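Local coordinates for pseudouridine synthase (Pyrococcus abyssi, PDB 2AUS), which probably converts uridines in RNA to pseudouridine, as a Cbf5-type member of the TruB family of pseudouridine synthases, at residues A[87-92]-A[200-205]; A[106-111]-A[174-179]; A[114-119]-A[193-198]; A[153-158]-A[170-175]. One frame throughout, in Å; residues are numbered along the deposited sequence.

Contact 1. Residues A[87-92]-A[200-205]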
loop_
_atom_site.group_PDB
_atom_site.type_symbol
_atom_site.label_atom_id
_atom_site.label_comp_id
_atom_site.label_asym_id
_atom_site.label_seq_id
_atom_site.Cartn_x
_atom_site.Cartn_y
_atom_site.Cartn_z
ATOM N N GLY A 87 10.478 -5.061 11.342
ATOM C CA GLY A 87 11.688 -5.154 12.137
ATOM C C GLY A 87 13.015 -5.301 11.409
ATOM O O GLY A 87 13.118 -5.155 10.188
ATOM N N VAL A 88 14.032 -5.623 12.198
ATOM C CA VAL A 88 15.400 -5.782 11.734
ATOM C C VAL A 88 15.569 -6.604 10.470
ATOM O O VAL A 88 15.367 -7.821 10.455
ATOM C CB VAL A 88 16.269 -6.375 12.854
ATOM C CG1 VAL A 88 17.710 -6.539 12.383
ATOM C CG2 VAL A 88 16.211 -5.459 14.070
ATOM N N LEU A 89 15.940 -5.920 9.398
ATOM C CA LEU A 89 16.172 -6.569 8.118
ATOM C C LEU A 89 17.517 -6.100 7.576
ATOM O O LEU A 89 17.613 -5.041 6.947
ATOM C CB LEU A 89 15.068 -6.216 7.112
ATOM C CG LEU A 89 15.259 -6.911 5.765
ATOM C CD1 LEU A 89 14.996 -8.404 5.928
ATOM C CD2 LEU A 89 14.327 -6.315 4.734
ATOM N N PRO A 90 18.583 -6.873 7.829
ATOM C CA PRO A 90 19.899 -6.467 7.328
ATOM C C PRO A 90 19.921 -6.545 5.806
ATOM O O PRO A 90 19.571 -7.573 5.220
ATOM C CB PRO A 90 20.844 -7.485 7.962
ATOM C CG PRO A 90 20.146 -7.854 9.227
ATOM C CD PRO A 90 18.707 -8.001 8.762
ATOM N N VAL A 91 20.319 -5.456 5.166
ATOM C CA VAL A 91 20.392 -5.428 3.714
ATOM C C VAL A 91 21.815 -5.047 3.313
ATOM O O VAL A 91 22.251 -3.914 3.546
ATOM C CB VAL A 91 19.392 -4.404 3.113
ATOM C CG1 VAL A 91 19.444 -4.446 1.594
ATOM C CG2 VAL A 91 17.979 -4.716 3.584
ATOM N N ALA A 92 22.541 -6.002 2.737
ATOM C CA ALA A 92 23.913 -5.760 2.302
ATOM C C ALA A 92 23.867 -5.092 0.929
ATOM O O ALA A 92 23.028 -5.437 0.092
ATOM C CB ALA A 92 24.689 -7.079 2.242
ATOM N N LEU A 200 4.036 -10.103 14.378
ATOM C CA LEU A 200 5.419 -10.484 14.616
ATOM C C LEU A 200 6.372 -9.365 14.203
ATOM O O LEU A 200 6.203 -8.761 13.152
ATOM C CB LEU A 200 5.746 -11.739 13.805
ATOM C CG LEU A 200 6.803 -12.725 14.313
ATOM C CD1 LEU A 200 7.650 -13.171 13.142
ATOM C CD2 LEU A 200 7.658 -12.103 15.406
ATOM N N ARG A 201 7.376 -9.106 15.031
ATOM C CA ARG A 201 8.370 -8.081 14.737
ATOM C C ARG A 201 9.744 -8.603 15.142
ATOM O O ARG A 201 9.944 -9.021 16.283
ATOM C CB ARG A 201 8.068 -6.796 15.514
ATOM C CG ARG A 201 9.109 -5.692 15.312
ATOM C CD ARG A 201 8.761 -4.435 16.100
ATOM N NE ARG A 201 9.853 -3.460 16.094
ATOM C CZ ARG A 201 10.223 -2.751 15.030
ATOM N NH1 ARG A 201 9.589 -2.904 13.878
ATOM N NH2 ARG A 201 11.237 -1.891 15.114
ATOM N N ARG A 202 10.687 -8.600 14.207
ATOM C CA ARG A 202 12.029 -9.060 14.519
ATOM C C ARG A 202 12.768 -7.898 15.175
ATOM O O ARG A 202 12.819 -6.793 14.636
ATOM C CB ARG A 202 12.766 -9.496 13.255
ATOM C CG ARG A 202 14.182 -9.993 13.532
ATOM C CD ARG A 202 15.003 -10.051 12.257
ATOM N NE ARG A 202 14.768 -11.282 11.525
ATOM C CZ ARG A 202 15.163 -11.512 10.283
ATOM N NH1 ARG A 202 15.820 -10.587 9.595
ATOM N NH2 ARG A 202 14.910 -12.689 9.739
ATOM N N THR A 203 13.332 -8.153 16.347
ATOM C CA THR A 203 14.040 -7.121 17.082
ATOM C C THR A 203 15.535 -7.343 17.065
ATOM O O THR A 203 16.287 -6.511 17.559
ATOM C CB THR A 203 13.573 -7.066 18.543
ATOM O OG1 THR A 203 13.784 -8.343 19.162
ATOM C CG2 THR A 203 12.096 -6.696 18.610
ATOM N N ARG A 204 15.965 -8.462 16.494
ATOM C CA ARG A 204 17.384 -8.759 16.443
ATOM C C ARG A 204 17.738 -9.891 15.493
ATOM O O ARG A 204 17.038 -10.897 15.407
ATOM C CB ARG A 204 17.876 -9.098 17.853
ATOM C CG ARG A 204 19.350 -9.423 17.968
ATOM C CD ARG A 204 19.774 -9.389 19.428
ATOM N NE ARG A 204 21.187 -9.710 19.605
ATOM C CZ ARG A 204 22.187 -9.050 19.026
ATOM N NH1 ARG A 204 21.937 -8.022 18.222
ATOM N NH2 ARG A 204 23.442 -9.417 19.252
ATOM N N SER A 205 18.828 -9.704 14.761
ATOM C CA SER A 205 19.330 -10.720 13.849
ATOM C C SER A 205 20.840 -10.649 13.925
ATOM O O SER A 205 21.461 -9.737 13.366
ATOM C CB SER A 205 18.884 -10.468 12.415
ATOM O OG SER A 205 19.472 -11.448 11.575
#

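Contact 2. Residues A[106-111]-A[174-179]. With PO4 (phosphate ion), chain E.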
loop_
_atom_site.group_PDB
_atom_site.type_symbol
_atom_site.label_atom_id
_atom_site.label_comp_id
_atom_site.label_asym_id
_atom_site.label_seq_id
_atom_site.Cartn_x
_atom_site.Cartn_y
_atom_site.Cartn_z
ATOM N N ALA A 106 23.204 -16.891 12.443
ATOM C CA ALA A 106 22.977 -15.927 13.514
ATOM C C ALA A 106 21.672 -16.190 14.257
ATOM O O ALA A 106 20.682 -16.630 13.666
ATOM C CB ALA A 106 22.980 -14.512 12.950
ATOM N N GLY A 107 21.688 -15.935 15.562
ATOM C CA GLY A 107 20.496 -16.120 16.365
ATOM C C GLY A 107 19.548 -14.958 16.131
ATOM O O GLY A 107 19.965 -13.912 15.637
ATOM N N LYS A 108 18.276 -15.124 16.473
ATOM C CA LYS A 108 17.321 -14.045 16.272
ATOM C C LYS A 108 16.385 -13.822 17.441
ATOM O O LYS A 108 16.082 -14.740 18.202
ATOM C CB LYS A 108 16.521 -14.298 14.996
ATOM C CG LYS A 108 17.393 -14.174 13.765
ATOM C CD LYS A 108 16.788 -14.813 12.557
ATOM C CE LYS A 108 17.759 -14.734 11.392
ATOM N NZ LYS A 108 19.060 -15.344 11.744
ATOM N N GLU A 109 15.945 -12.582 17.585
ATOM C CA GLU A 109 15.021 -12.230 18.641
ATOM C C GLU A 109 13.806 -11.590 18.000
ATOM O O GLU A 109 13.917 -10.819 17.040
ATOM C CB GLU A 109 15.655 -11.244 19.625
ATOM C CG GLU A 109 14.777 -10.961 20.842
ATOM C CD GLU A 109 15.312 -9.832 21.706
ATOM O OE1 GLU A 109 15.352 -8.676 21.222
ATOM O OE2 GLU A 109 15.703 -10.105 22.862
ATOM N N TYR A 110 12.639 -11.915 18.533
ATOM C CA TYR A 110 11.397 -11.376 18.009
ATOM C C TYR A 110 10.509 -10.934 19.155
ATOM O O TYR A 110 10.706 -11.321 20.307
ATOM C CB TYR A 110 10.637 -12.452 17.239
ATOM C CG TYR A 110 11.313 -12.988 16.003
ATOM C CD1 TYR A 110 11.034 -12.454 14.750
ATOM C CD2 TYR A 110 12.200 -14.062 16.080
ATOM C CE1 TYR A 110 11.610 -12.977 13.599
ATOM C CE2 TYR A 110 12.785 -14.593 14.932
ATOM C CZ TYR A 110 12.485 -14.047 13.694
ATOM O OH TYR A 110 13.054 -14.560 12.547
ATOM N N VAL A 111 9.533 -10.105 18.823
ATOM C CA VAL A 111 8.533 -9.686 19.782
ATOM C C VAL A 111 7.279 -10.136 19.058
ATOM O O VAL A 111 7.072 -9.796 17.893
ATOM C CB VAL A 111 8.524 -8.171 20.009
ATOM C CG1 VAL A 111 7.270 -7.773 20.789
ATOM C CG2 VAL A 111 9.748 -7.782 20.815
ATOM N N VAL A 174 15.750 -16.941 19.665
ATOM C CA VAL A 174 15.779 -18.254 19.043
ATOM C C VAL A 174 16.996 -18.507 18.163
ATOM O O VAL A 174 17.666 -17.579 17.708
ATOM C CB VAL A 174 14.532 -18.469 18.163
ATOM C CG1 VAL A 174 13.267 -18.305 18.990
ATOM C CG2 VAL A 174 14.545 -17.474 16.991
ATOM N N GLU A 175 17.259 -19.784 17.917
ATOM C CA GLU A 175 18.364 -20.196 17.069
ATOM C C GLU A 175 17.945 -19.876 15.632
ATOM O O GLU A 175 16.754 -19.782 15.339
ATOM C CB GLU A 175 18.601 -21.705 17.229
ATOM C CG GLU A 175 19.818 -22.235 16.493
ATOM C CD GLU A 175 20.040 -23.727 16.703
ATOM O OE1 GLU A 175 21.115 -24.231 16.302
ATOM O OE2 GLU A 175 19.141 -24.395 17.262
ATOM N N ALA A 176 18.910 -19.702 14.737
ATOM C CA ALA A 176 18.591 -19.408 13.346
ATOM C C ALA A 176 17.687 -20.492 12.763
ATOM O O ALA A 176 17.851 -21.670 13.066
ATOM C CB ALA A 176 19.867 -19.305 12.532
ATOM N N GLY A 177 16.725 -20.090 11.940
ATOM C CA GLY A 177 15.827 -21.055 11.327
ATOM C C GLY A 177 14.620 -21.463 12.156
ATOM O O GLY A 177 13.859 -22.347 11.755
ATOM N N THR A 178 14.430 -20.841 13.313
ATOM C CA THR A 178 13.282 -21.183 14.140
ATOM C C THR A 178 12.063 -20.413 13.637
ATOM O O THR A 178 12.123 -19.195 13.444
ATOM C CB THR A 178 13.528 -20.825 15.621
ATOM O OG1 THR A 178 14.744 -21.439 16.066
ATOM C CG2 THR A 178 12.374 -21.321 16.487
ATOM N N TYR A 179 10.971 -21.129 13.404
ATOM C CA TYR A 179 9.731 -20.525 12.927
ATOM C C TYR A 179 8.869 -20.127 14.119
ATOM O O TYR A 179 8.401 -20.987 14.872
ATOM C CB TYR A 179 8.966 -21.522 12.054
ATOM C CG TYR A 179 9.668 -21.879 10.763
ATOM C CD1 TYR A 179 9.253 -22.974 10.002
ATOM C CD2 TYR A 179 10.717 -21.097 10.274
ATOM C CE1 TYR A 179 9.865 -23.282 8.782
ATOM C CE2 TYR A 179 11.333 -21.395 9.059
ATOM C CZ TYR A 179 10.900 -22.486 8.320
ATOM O OH TYR A 179 11.503 -22.778 7.117
HETATM P P PO4 E . 15.497 -17.355 10.462
HETATM O O1 PO4 E . 15.268 -17.368 11.976
HETATM O O2 PO4 E . 16.835 -17.800 9.825
HETATM O O3 PO4 E . 15.058 -15.979 9.848
HETATM O O4 PO4 E . 14.488 -18.427 10.096
#

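Contact 3. Residues A[114-119]-A[193-198]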
loop_
_atom_site.group_PDB
_atom_site.type_symbol
_atom_site.label_atom_id
_atom_site.label_comp_id
_atom_site.label_asym_id
_atom_site.label_seq_id
_atom_site.Cartn_x
_atom_site.Cartn_y
_atom_site.Cartn_z
ATOM N N MET A 114 0.599 -13.170 20.558
ATOM C CA MET A 114 -0.095 -14.437 20.390
ATOM C C MET A 114 -1.539 -14.300 20.855
ATOM O O MET A 114 -1.809 -13.757 21.925
ATOM C CB MET A 114 0.610 -15.526 21.203
ATOM C CG MET A 114 -0.199 -16.813 21.378
ATOM S SD MET A 114 0.737 -18.095 22.233
ATOM C CE MET A 114 0.634 -17.532 23.951
ATOM N N HIS A 115 -2.466 -14.788 20.043
ATOM C CA HIS A 115 -3.870 -14.730 20.401
ATOM C C HIS A 115 -4.392 -16.138 20.684
ATOM O O HIS A 115 -4.428 -16.979 19.788
ATOM C CB HIS A 115 -4.688 -14.102 19.273
ATOM C CG HIS A 115 -6.132 -13.936 19.614
ATOM N ND1 HIS A 115 -6.566 -13.093 20.616
ATOM C CD2 HIS A 115 -7.239 -14.547 19.127
ATOM C CE1 HIS A 115 -7.877 -13.196 20.733
ATOM N NE2 HIS A 115 -8.310 -14.071 19.843
ATOM N N LEU A 116 -4.786 -16.392 21.929
ATOM C CA LEU A 116 -5.312 -17.701 22.309
ATOM C C LEU A 116 -6.761 -17.824 21.857
ATOM O O LEU A 116 -7.522 -16.858 21.922
ATOM C CB LEU A 116 -5.219 -17.887 23.821
ATOM C CG LEU A 116 -3.781 -17.877 24.333
ATOM C CD1 LEU A 116 -3.768 -18.021 25.841
ATOM C CD2 LEU A 116 -2.997 -19.004 23.664
ATOM N N HIS A 117 -7.134 -19.011 21.386
ATOM C CA HIS A 117 -8.487 -19.251 20.906
ATOM C C HIS A 117 -9.449 -19.668 22.016
ATOM O O HIS A 117 -10.613 -19.971 21.761
ATOM C CB HIS A 117 -8.459 -20.303 19.796
ATOM C CG HIS A 117 -7.743 -19.851 18.561
ATOM N ND1 HIS A 117 -8.161 -18.771 17.812
ATOM C CD2 HIS A 117 -6.628 -20.321 17.951
ATOM C CE1 HIS A 117 -7.336 -18.596 16.795
ATOM N NE2 HIS A 117 -6.397 -19.523 16.855
ATOM N N GLY A 118 -8.953 -19.667 23.247
ATOM C CA GLY A 118 -9.771 -20.030 24.387
ATOM C C GLY A 118 -9.171 -19.442 25.645
ATOM O O GLY A 118 -7.963 -19.205 25.703
ATOM N N ASP A 119 -10.002 -19.205 26.654
ATOM C CA ASP A 119 -9.525 -18.626 27.904
ATOM C C ASP A 119 -8.603 -19.568 28.673
ATOM O O ASP A 119 -8.897 -20.749 28.846
ATOM C CB ASP A 119 -10.708 -18.228 28.784
ATOM C CG ASP A 119 -11.698 -17.341 28.057
ATOM O OD1 ASP A 119 -11.260 -16.369 27.409
ATOM O OD2 ASP A 119 -12.914 -17.623 28.131
ATOM N N VAL A 193 -6.087 -24.876 24.082
ATOM C CA VAL A 193 -7.062 -24.015 23.414
ATOM C C VAL A 193 -6.684 -23.599 21.995
ATOM O O VAL A 193 -7.541 -23.188 21.210
ATOM C CB VAL A 193 -7.307 -22.740 24.236
ATOM C CG1 VAL A 193 -7.727 -23.114 25.644
ATOM C CG2 VAL A 193 -6.045 -21.877 24.262
ATOM N N GLY A 194 -5.403 -23.709 21.665
ATOM C CA GLY A 194 -4.962 -23.313 20.342
ATOM C C GLY A 194 -4.582 -21.842 20.347
ATOM O O GLY A 194 -5.136 -21.054 21.115
ATOM N N ALA A 195 -3.635 -21.468 19.495
ATOM C CA ALA A 195 -3.190 -20.086 19.434
ATOM C C ALA A 195 -2.835 -19.656 18.017
ATOM O O ALA A 195 -2.466 -20.475 17.172
ATOM C CB ALA A 195 -2.001 -19.892 20.348
ATOM N N HIS A 196 -2.952 -18.356 17.776
ATOM C CA HIS A 196 -2.660 -17.771 16.476
ATOM C C HIS A 196 -1.667 -16.630 16.663
ATOM O O HIS A 196 -1.763 -15.875 17.632
ATOM C CB HIS A 196 -3.955 -17.222 15.866
ATOM C CG HIS A 196 -3.764 -16.515 14.560
ATOM N ND1 HIS A 196 -3.442 -17.178 13.394
ATOM C CD2 HIS A 196 -3.866 -15.205 14.232
ATOM C CE1 HIS A 196 -3.357 -16.306 12.404
ATOM N NE2 HIS A 196 -3.610 -15.103 12.886
ATOM N N MET A 197 -0.708 -16.512 15.747
ATOM C CA MET A 197 0.267 -15.425 15.809
ATOM C C MET A 197 -0.349 -14.197 15.116
ATOM O O MET A 197 -0.397 -14.128 13.887
ATOM C CB MET A 197 1.566 -15.829 15.103
ATOM C CG MET A 197 2.667 -14.791 15.211
ATOM S SD MET A 197 4.222 -15.366 14.493
ATOM C CE MET A 197 3.851 -15.156 12.730
ATOM N N ALA A 198 -0.823 -13.240 15.913
ATOM C CA ALA A 198 -1.466 -12.038 15.381
ATOM C C ALA A 198 -0.505 -11.020 14.793
ATOM O O ALA A 198 -0.851 -10.295 13.864
ATOM C CB ALA A 198 -2.307 -11.374 16.458
#

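Contact 4. Residues A[153-158]-A[170-175]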
loop_
_atom_site.group_PDB
_atom_site.type_symbol
_atom_site.label_atom_id
_atom_site.label_comp_id
_atom_site.label_asym_id
_atom_site.label_seq_id
_atom_site.Cartn_x
_atom_site.Cartn_y
_atom_site.Cartn_z
ATOM N N ARG A 153 14.994 -27.160 16.852
ATOM C CA ARG A 153 15.630 -25.857 17.022
ATOM C C ARG A 153 15.604 -25.432 18.475
ATOM O O ARG A 153 14.806 -25.934 19.260
ATOM C CB ARG A 153 14.930 -24.806 16.152
ATOM C CG ARG A 153 15.373 -24.819 14.696
ATOM C CD ARG A 153 16.808 -24.318 14.577
ATOM N NE ARG A 153 17.295 -24.348 13.199
ATOM C CZ ARG A 153 17.663 -25.453 12.559
ATOM N NH1 ARG A 153 17.610 -26.628 13.175
ATOM N NH2 ARG A 153 18.065 -25.386 11.293
ATOM N N LYS A 154 16.467 -24.492 18.833
ATOM C CA LYS A 154 16.534 -24.048 20.213
ATOM C C LYS A 154 15.980 -22.651 20.487
ATOM O O LYS A 154 16.271 -21.691 19.772
ATOM C CB LYS A 154 17.980 -24.130 20.705
ATOM C CG LYS A 154 18.159 -23.774 22.166
ATOM C CD LYS A 154 19.547 -24.161 22.662
ATOM C CE LYS A 154 19.725 -23.810 24.137
ATOM N NZ LYS A 154 18.682 -24.460 24.985
ATOM N N VAL A 155 15.163 -22.571 21.532
ATOM C CA VAL A 155 14.573 -21.323 21.982
ATOM C C VAL A 155 15.397 -20.926 23.205
ATOM O O VAL A 155 15.349 -21.589 24.235
ATOM C CB VAL A 155 13.103 -21.524 22.386
ATOM C CG1 VAL A 155 12.531 -20.232 22.960
ATOM C CG2 VAL A 155 12.294 -21.962 21.177
ATOM N N TYR A 156 16.165 -19.857 23.081
ATOM C CA TYR A 156 17.020 -19.408 24.168
ATOM C C TYR A 156 16.268 -18.781 25.329
ATOM O O TYR A 156 16.688 -18.900 26.481
ATOM C CB TYR A 156 18.049 -18.424 23.627
ATOM C CG TYR A 156 18.906 -19.023 22.535
ATOM C CD1 TYR A 156 19.762 -20.093 22.804
ATOM C CD2 TYR A 156 18.848 -18.534 21.229
ATOM C CE1 TYR A 156 20.537 -20.661 21.796
ATOM C CE2 TYR A 156 19.623 -19.094 20.216
ATOM C CZ TYR A 156 20.462 -20.157 20.507
ATOM O OH TYR A 156 21.222 -20.725 19.509
ATOM N N TYR A 157 15.161 -18.111 25.029
ATOM C CA TYR A 157 14.370 -17.471 26.064
ATOM C C TYR A 157 13.027 -16.973 25.561
ATOM O O TYR A 157 12.878 -16.601 24.399
ATOM C CB TYR A 157 15.151 -16.304 26.690
ATOM C CG TYR A 157 15.571 -15.217 25.716
ATOM C CD1 TYR A 157 14.668 -14.245 25.276
ATOM C CD2 TYR A 157 16.874 -15.162 25.235
ATOM C CE1 TYR A 157 15.062 -13.241 24.382
ATOM C CE2 TYR A 157 17.278 -14.171 24.343
ATOM C CZ TYR A 157 16.371 -13.213 23.921
ATOM O OH TYR A 157 16.794 -12.229 23.047
ATOM N N ILE A 158 12.050 -17.000 26.456
ATOM C CA ILE A 158 10.709 -16.528 26.171
ATOM C C ILE A 158 10.352 -15.634 27.342
ATOM O O ILE A 158 10.143 -16.110 28.455
ATOM C CB ILE A 158 9.689 -17.675 26.096
ATOM C CG1 ILE A 158 9.939 -18.513 24.844
ATOM C CG2 ILE A 158 8.278 -17.112 26.082
ATOM C CD1 ILE A 158 8.970 -19.668 24.679
ATOM N N PHE A 170 4.926 -11.339 23.904
ATOM C CA PHE A 170 6.167 -11.861 24.454
ATOM C C PHE A 170 7.374 -11.670 23.558
ATOM O O PHE A 170 7.247 -11.484 22.349
ATOM C CB PHE A 170 6.004 -13.342 24.799
ATOM C CG PHE A 170 5.866 -14.245 23.604
ATOM C CD1 PHE A 170 6.963 -14.946 23.114
ATOM C CD2 PHE A 170 4.628 -14.427 22.993
ATOM C CE1 PHE A 170 6.832 -15.824 22.034
ATOM C CE2 PHE A 170 4.486 -15.297 21.915
ATOM C CZ PHE A 170 5.592 -16.000 21.436
ATOM N N ARG A 171 8.547 -11.699 24.178
ATOM C CA ARG A 171 9.809 -11.548 23.473
ATOM C C ARG A 171 10.459 -12.920 23.492
ATOM O O ARG A 171 10.421 -13.613 24.505
ATOM C CB ARG A 171 10.690 -10.525 24.188
ATOM C CG ARG A 171 12.142 -10.522 23.741
ATOM C CD ARG A 171 12.911 -9.409 24.438
ATOM N NE ARG A 171 12.632 -8.117 23.821
ATOM C CZ ARG A 171 12.306 -7.015 24.488
ATOM N NH1 ARG A 171 12.209 -7.037 25.812
ATOM N NH2 ARG A 171 12.083 -5.883 23.827
ATOM N N VAL A 172 11.036 -13.322 22.366
ATOM C CA VAL A 172 11.656 -14.631 22.282
ATOM C C VAL A 172 12.971 -14.614 21.522
ATOM O O VAL A 172 13.076 -14.010 20.453
ATOM C CB VAL A 172 10.691 -15.645 21.603
ATOM C CG1 VAL A 172 10.280 -15.134 20.233
ATOM C CG2 VAL A 172 11.356 -16.997 21.479
ATOM N N GLY A 173 13.975 -15.270 22.096
ATOM C CA GLY A 173 15.276 -15.372 21.463
ATOM C C GLY A 173 15.308 -16.782 20.910
ATOM O O GLY A 173 14.925 -17.723 21.610
ATOM N N VAL A 174 15.750 -16.941 19.665
ATOM C CA VAL A 174 15.779 -18.254 19.043
ATOM C C VAL A 174 16.996 -18.507 18.163
ATOM O O VAL A 174 17.666 -17.579 17.708
ATOM C CB VAL A 174 14.532 -18.469 18.163
ATOM C CG1 VAL A 174 13.267 -18.305 18.990
ATOM C CG2 VAL A 174 14.545 -17.474 16.991
ATOM N N GLU A 175 17.259 -19.784 17.917
ATOM C CA GLU A 175 18.364 -20.196 17.069
ATOM C C GLU A 175 17.945 -19.876 15.632
ATOM O O GLU A 175 16.754 -19.782 15.339
ATOM C CB GLU A 175 18.601 -21.705 17.229
ATOM C CG GLU A 175 19.818 -22.235 16.493
ATOM C CD GLU A 175 20.040 -23.727 16.703
ATOM O OE1 GLU A 175 21.115 -24.231 16.302
ATOM O OE2 GLU A 175 19.141 -24.395 17.262
#

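Contact 1. Residues A[87-92]-A[200-205]
The carbonyl oxygen of Arg202 is gripped twice from across the contact. Val88 N gives it a hydrogen bond of 3.0 Å to Arg202 O, arriving above the carbonyl plane and not on a lone pair. Gly87 CA adds a CA-H...O contact at 3.2 Å from the same Arg202 O, an approach that Gly87, with no side chain and a positive phi, leaves unobstructed. The Arg202 side chain then returns the favour. Its CG is anti to the backbone N, the chain bends at chi3 (-83°), and NH1 comes round to donate to Val88 O at 2.9 Å, at the edge of the guanidinium, although the position of Val88 O is less certain. Pro90 CD meets the same edge, tip to tip with Arg202. Outside the two segments, Arg202 NH2 is salt-bridged to a phosphate ion. This single parallel bridge, Gly87 with Arg202, is where two sheets of the catalytic domain meet: the chain turns a corner at Gly87, and the short strand axes diverge by 47°. Beyond the bridge, Val88 fills the angle between the strands. Its CG2, beside the backbone N, rests 3.6 Å from Thr203 C, and its CG1 reaches Ser205 CB at 4.1 Å. Across the bridge, the Arg201 guanidinium lays one face over Gly87 CA, with NH1 of Arg201 3.5 Å from that carbon. Arg201 NH2 is salt-bridged to both Glu210 and Asp52, and Arg201 NE is hydrogen-bonded to the side chain of an aromatic residue on the chain of another protein.

Contact 2. Residues A[106-111]-A[174-179]
This is the last hydrogen-bonded pair at the end of an antiparallel strand pairing, where strand 108-116 meets the last residue of strand 167-174 just before the chain loops toward helix 180-191. One pair, Lys108 with Val174, makes the junction. Lys108 N donates to Val174 O at 2.8 Å, in the carbonyl plane and nearly straight (171°), and Val174 N returns a bond of 2.7 Å to Lys108 O, almost along the C=O axis. On the face bearing these two side chains, Tyr110 crosses Val174 at about a right angle: CE2, at the ring edge, meets Val174 CG2 at 4.0 Å with the methyl in the ring plane. That methyl sits in the crowded position between the backbone N and carbonyl carbon of Val174. Lys108 rises off this face and bends at chi4 (56°), turning NZ back for a weak bond to Ala106 O. Ala176 CB presses on this same oxygen, 3.0 Å from Ala106 O. Lys108 CD lies against a phosphate ion, probably from the crystallisation liquor, to which Gly177 N gives a weak hydrogen bond of 3.1 Å at O1; Arg202 salt-bridges the same ion, so its place may mark an anion pocket. Thr178 steadies the loop, its OG1 and N both donating to Glu175 O. Glu175 to Thr178, glycine third, form a type II beta turn that leads into the helix N-cap at Tyr179.

Contact 3. Residues A[114-119]-A[193-198]
Ala195 CB is held between two side chains of the neighbouring strand, 3.7 Å from Met114 CG and 3.6 Å from Leu116 CD2. Met114 reaches it through a chain extended as far as SD, and Leu116 through a CG placed beside its own backbone N. Leu116 CB also touches Val193 CG2. Helices 180-191 and 122-131 cover this apolar face, with Ile184 and Met129 against Met114. His115 and His196 turn to the other face, where His115 ND1 is hydrogen-bonded to Asp167. They form the hydrogen-bonded pair, and His115 N to His196 O is short (2.7 Å) and practically linear (178°). His196 N closes the pair on His115 O. Two residues on, His117 N donates to Gly194 O at 2.9 Å, from above the carbonyl plane. The His117 ring then lies obliquely along the Gly194–Ala195 backbone and reaches His196, its NE2 3.5 Å from His196 CB. His115 O lies over the centre of one face of that ring. Beyond it the chains stay close, with Val193 CB 3.6 Å from Gly118 N. Hydrogen-bonded and non-hydrogen-bonded pairs thus alternate in a regular antiparallel pairing at the far end of the six-stranded sheet.

Contact 4. Residues A[153-158]-A[170-175]
The Tyr157 ring lies flat over Gly173. Gly173 CA makes a CH-pi contact 3.6 Å from the Tyr157 ring centroid, only 18° off the ring normal, while Gly173 N sits over the same face toward the rim, 3.2 Å from Tyr157 CE1. What places the ring there is chi1 of 59°, which puts CG in the crowded position between backbone N and carbonyl carbon; the hydroxyl is bonded to Glu109, and Arg171 CG touches the ring edge. Tyr156, by contrast, leans obliquely along the backbone of 173-175, bringing its OH 3.6 Å from Glu175 CB. Glu175, extended beyond CG, crosses Arg153 at about a right angle. Its OE2 uses the anti lone pair to accept from Lys154 N at 3.1 Å; the charge of Arg153 lies nearby, but its NE bonds to Ala176 O. On the inner face, Ile158 runs beside Phe170 and Val172, pointing the same way, and Val155 crosses Val172 at about a right angle, with Val155 CG1 3.7 Å from Val172 CG2. Helix 180-191 packs over this layer through Leu183 and Ile184. The two tyrosines differ because the register slips: Gly173 O takes weak bonds from both Tyr156 N and Tyr157 N, whereas Gly173 N gives a firmer one of 2.9 Å to Tyr157 O. Two residues facing one make a classic beta bulge, set in the beta hairpin 152-164/167-174, with a cross-strand tyrosine covering the glycine opposite it.

Contacts 2, 3 and 4 are pairings within one antiparallel sheet, in which strands 152-164, 167-174, 108-116 and 195-205 lie side by side in that order. Contacts 4 and 2 are neighbours, centres about 6 Å apart, sharing Val174, the last residue of strand 167-174, and Glu175 after it. Contact 3 lies about 21 Å from contact 2, centre to centre, toward the far end of strand 108-116; its Met114 packs on Phe170 of contact 4. Contact 1, its centre about 10 Å from that of contact 2, ties this sheet through strand 195-205 to the mixed sheet holding strand 88-93. Along the chain it encloses the other three, joining the two sheets across some hundred residues.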